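Local coordinates for protein UL37 (Suid herpesvirus 1, PDB 4K70) that is an inner tegument protein of the herpesvirus particle, here as its N-terminal half, and probably acts in the control of viral trafficking inside the cell, at residues 246-251 with 285-290. Residues are numbered along the deposited sequence; the frame is centred on the assembly and turned at random.
Sequences ALVPVG and ARRLRT. With NA (sodium ion), chain K.
L247 and L288 form a lone antiparallel beta bridge, a non-hydrogen-bonded pair whose two backbone bonds lie on their neighbours. V248 N donates a hydrogen bond to R287 O at 2.8 Å, almost straight (178°) and nearly along the C=O axis. R289 N reaches A246 O at 2.9 Å in the carbonyl plane. Two irregular loops thus borrow the smallest unit of a sheet in a chain without regular strands.

A third bond comes from a side chain. R286 turns at chi3 (63°) so that its NE meets V248 O at 3.0 Å; the oxygen lies in the guanidinium plane, but NE stands well above the carbonyl plane, not on a lone pair. L247 CB rests over one face of this guanidinium, offset toward its rim, while V250 CG2 crosses the aliphatic stem, 3.6 Å from R286 CG.

R287 is held differently: V248 CG2 sits over the centre of its guanidinium. R287 NH1 donates to T290 OG1 at 3.3 Å, and that hydroxyl is also hydrogen-bonded to D312 and R258, so the arginine is anchored in a polar network. R289 lays its methylene CG against V248 CG2. Beyond the two segments, R287 NE is taken by the carbonyl of N254, and R289 spends its charged end on a salt bridge to D291. Farther along, V250 O binds a sodium ion at 2.3 Å.

The bridge joins the loop between helices 229-240 and 260-271 to the loop leaving helix 260-271; L288 packs on V265 of that helix and on L209 and L213 of helix 208-223.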
ATOM      1  N   ALA A 246      -5.349  19.877 -35.541  1.00 35.16           N
ATOM      2  CA  ALA A 246      -5.127  20.059 -34.114  1.00 33.04           C
ATOM      3  C   ALA A 246      -3.853  20.841 -33.832  1.00 35.11           C
ATOM      4  O   ALA A 246      -3.621  21.257 -32.700  1.00 34.16           O
ATOM      5  CB  ALA A 246      -5.106  18.703 -33.390  1.00 34.94           C
ATOM      6  N   LEU A 247      -3.033  21.038 -34.864  1.00 35.17           N
ATOM      7  CA  LEU A 247      -1.751  21.709 -34.717  1.00 34.65           C
ATOM      8  C   LEU A 247      -1.818  23.180 -35.132  1.00 36.95           C
ATOM      9  O   LEU A 247      -2.521  23.538 -36.073  1.00 35.86           O
ATOM     10  CB  LEU A 247      -0.681  21.007 -35.558  1.00 39.81           C
ATOM     11  CG  LEU A 247      -0.119  19.645 -35.144  1.00 41.08           C
ATOM     12  CD1 LEU A 247       0.759  19.124 -36.261  1.00 41.79           C
ATOM     13  CD2 LEU A 247       0.682  19.759 -33.855  1.00 32.07           C
ATOM     14  N   VAL A 248      -1.072  24.023 -34.430  1.00 36.95           N
ATOM     15  CA  VAL A 248      -0.991  25.442 -34.784  1.00 39.26           C
ATOM     16  C   VAL A 248      -0.086  25.628 -36.006  1.00 40.02           C
ATOM     17  O   VAL A 248       1.074  25.205 -36.001  1.00 38.56           O
ATOM     18  CB  VAL A 248      -0.457  26.305 -33.603  1.00 38.55           C
ATOM     19  CG1 VAL A 248      -0.193  27.748 -34.057  1.00 40.25           C
ATOM     20  CG2 VAL A 248      -1.427  26.283 -32.430  1.00 36.07           C
ATOM     21  N   PRO A 249      -0.622  26.253 -37.064  1.00 40.21           N
ATOM     22  CA  PRO A 249       0.141  26.590 -38.276  1.00 43.26           C
ATOM     23  C   PRO A 249       1.475  27.292 -37.985  1.00 45.10           C
ATOM     24  O   PRO A 249       1.537  28.184 -37.133  1.00 41.52           O
ATOM     25  CB  PRO A 249      -0.795  27.541 -39.031  1.00 42.56           C
ATOM     26  CG  PRO A 249      -1.948  27.840 -38.064  1.00 47.14           C
ATOM     27  CD  PRO A 249      -2.030  26.667 -37.161  1.00 39.51           C
ATOM     28  N   VAL A 250       2.533  26.869 -38.672  1.00 43.49           N
ATOM     29  CA  VAL A 250       3.826  27.529 -38.556  1.00 44.66           C
ATOM     30  C   VAL A 250       3.679  28.977 -39.012  1.00 44.73           C
ATOM     31  O   VAL A 250       2.970  29.251 -39.975  1.00 48.95           O
ATOM     32  CB  VAL A 250       4.890  26.834 -39.425  1.00 46.49           C
ATOM     33  CG1 VAL A 250       6.211  27.588 -39.360  1.00 48.54           C
ATOM     34  CG2 VAL A 250       5.075  25.381 -38.992  1.00 48.17           C
ATOM     35  N   GLY A 251       4.327  29.904 -38.314  1.00 47.42           N
ATOM     36  CA  GLY A 251       4.306  31.298 -38.728  1.00 44.70           C
ATOM     37  C   GLY A 251       3.276  32.140 -37.999  1.00 47.76           C
ATOM     38  O   GLY A 251       3.319  33.372 -38.051  1.00 48.71           O
ATOM     39  N   ALA A 285       8.981  22.865 -35.067  1.00 38.07           N
ATOM     40  CA  ALA A 285       8.002  21.889 -34.609  1.00 42.36           C
ATOM     41  C   ALA A 285       6.745  22.628 -34.186  1.00 42.94           C
ATOM     42  O   ALA A 285       6.807  23.608 -33.439  1.00 47.16           O
ATOM     43  CB  ALA A 285       8.560  21.062 -33.460  1.00 41.63           C
ATOM     44  N   ARG A 286       5.608  22.178 -34.698  1.00 41.81           N
ATOM     45  CA  ARG A 286       4.343  22.820 -34.405  1.00 41.87           C
ATOM     46  C   ARG A 286       3.849  22.351 -33.045  1.00 41.36           C
ATOM     47  O   ARG A 286       4.171  21.248 -32.606  1.00 41.80           O
ATOM     48  CB  ARG A 286       3.328  22.483 -35.494  1.00 41.58           C
ATOM     49  CG  ARG A 286       3.858  22.759 -36.888  1.00 42.52           C
ATOM     50  CD  ARG A 286       2.904  22.252 -37.941  1.00 46.06           C
ATOM     51  NE  ARG A 286       1.612  22.936 -37.896  1.00 42.91           N
ATOM     52  CZ  ARG A 286       0.575  22.606 -38.661  1.00 47.94           C
ATOM     53  NH1 ARG A 286       0.682  21.602 -39.529  1.00 47.52           N
ATOM     54  NH2 ARG A 286      -0.571  23.272 -38.562  1.00 43.61           N
ATOM     55  N   ARG A 287       3.092  23.198 -32.363  1.00 41.33           N
ATOM     56  CA  ARG A 287       2.520  22.810 -31.089  1.00 38.82           C
ATOM     57  C   ARG A 287       1.028  22.598 -31.263  1.00 37.38           C
ATOM     58  O   ARG A 287       0.415  23.122 -32.205  1.00 32.39           O
ATOM     59  CB  ARG A 287       2.775  23.875 -30.032  1.00 40.70           C
ATOM     60  CG  ARG A 287       1.873  25.077 -30.179  1.00 33.43           C
ATOM     61  CD  ARG A 287       2.046  26.050 -29.025  1.00 39.51           C
ATOM     62  NE  ARG A 287       1.297  27.268 -29.307  1.00 36.89           N
ATOM     63  CZ  ARG A 287       0.077  27.530 -28.853  1.00 39.37           C
ATOM     64  NH1 ARG A 287      -0.542  26.680 -28.047  1.00 38.92           N
ATOM     65  NH2 ARG A 287      -0.519  28.662 -29.196  1.00 42.32           N
ATOM     66  N   LEU A 288       0.449  21.804 -30.365  1.00 31.88           N
ATOM     67  CA  LEU A 288      -0.985  21.588 -30.364  1.00 31.58           C
ATOM     68  C   LEU A 288      -1.698  22.894 -30.021  1.00 31.31           C
ATOM     69  O   LEU A 288      -1.257  23.630 -29.133  1.00 33.33           O
ATOM     70  CB  LEU A 288      -1.350  20.515 -29.345  1.00 27.90           C
ATOM     71  CG  LEU A 288      -0.853  19.098 -29.640  1.00 28.59           C
ATOM     72  CD1 LEU A 288      -1.189  18.176 -28.482  1.00 27.36           C
ATOM     73  CD2 LEU A 288      -1.460  18.575 -30.938  1.00 27.53           C
ATOM     74  N   ARG A 289      -2.778  23.180 -30.740  1.00 31.17           N
ATOM     75  CA  ARG A 289      -3.664  24.290 -30.419  1.00 31.43           C
ATOM     76  C   ARG A 289      -4.144  24.179 -28.965  1.00 35.50           C
ATOM     77  O   ARG A 289      -4.363  23.067 -28.455  1.00 29.55           O
ATOM     78  CB  ARG A 289      -4.873  24.285 -31.366  1.00 30.95           C
ATOM     79  CG  ARG A 289      -4.519  24.424 -32.848  1.00 30.13           C
ATOM     80  CD  ARG A 289      -5.703  24.094 -33.733  1.00 30.99           C
ATOM     81  NE  ARG A 289      -6.902  24.818 -33.315  1.00 33.10           N
ATOM     82  CZ  ARG A 289      -8.113  24.614 -33.817  1.00 37.24           C
ATOM     83  NH1 ARG A 289      -8.287  23.712 -34.772  1.00 37.72           N
ATOM     84  NH2 ARG A 289      -9.147  25.313 -33.372  1.00 38.25           N
ATOM     85  N   THR A 290      -4.283  25.324 -28.295  1.00 30.42           N
ATOM     86  CA  THR A 290      -4.862  25.359 -26.958  1.00 29.79           C
ATOM     87  C   THR A 290      -6.069  26.295 -26.922  1.00 33.78           C
ATOM     88  O   THR A 290      -6.474  26.748 -25.853  1.00 32.77           O
ATOM     89  CB  THR A 290      -3.838  25.742 -25.856  1.00 34.21           C
ATOM     90  OG1 THR A 290      -3.229  27.001 -26.163  1.00 32.37           O
ATOM     91  CG2 THR A 290      -2.736  24.661 -25.700  1.00 29.82           C
TER
HETATM   92 NA    NA K1005       1.370  30.739 -40.581  1.00 57.11          NA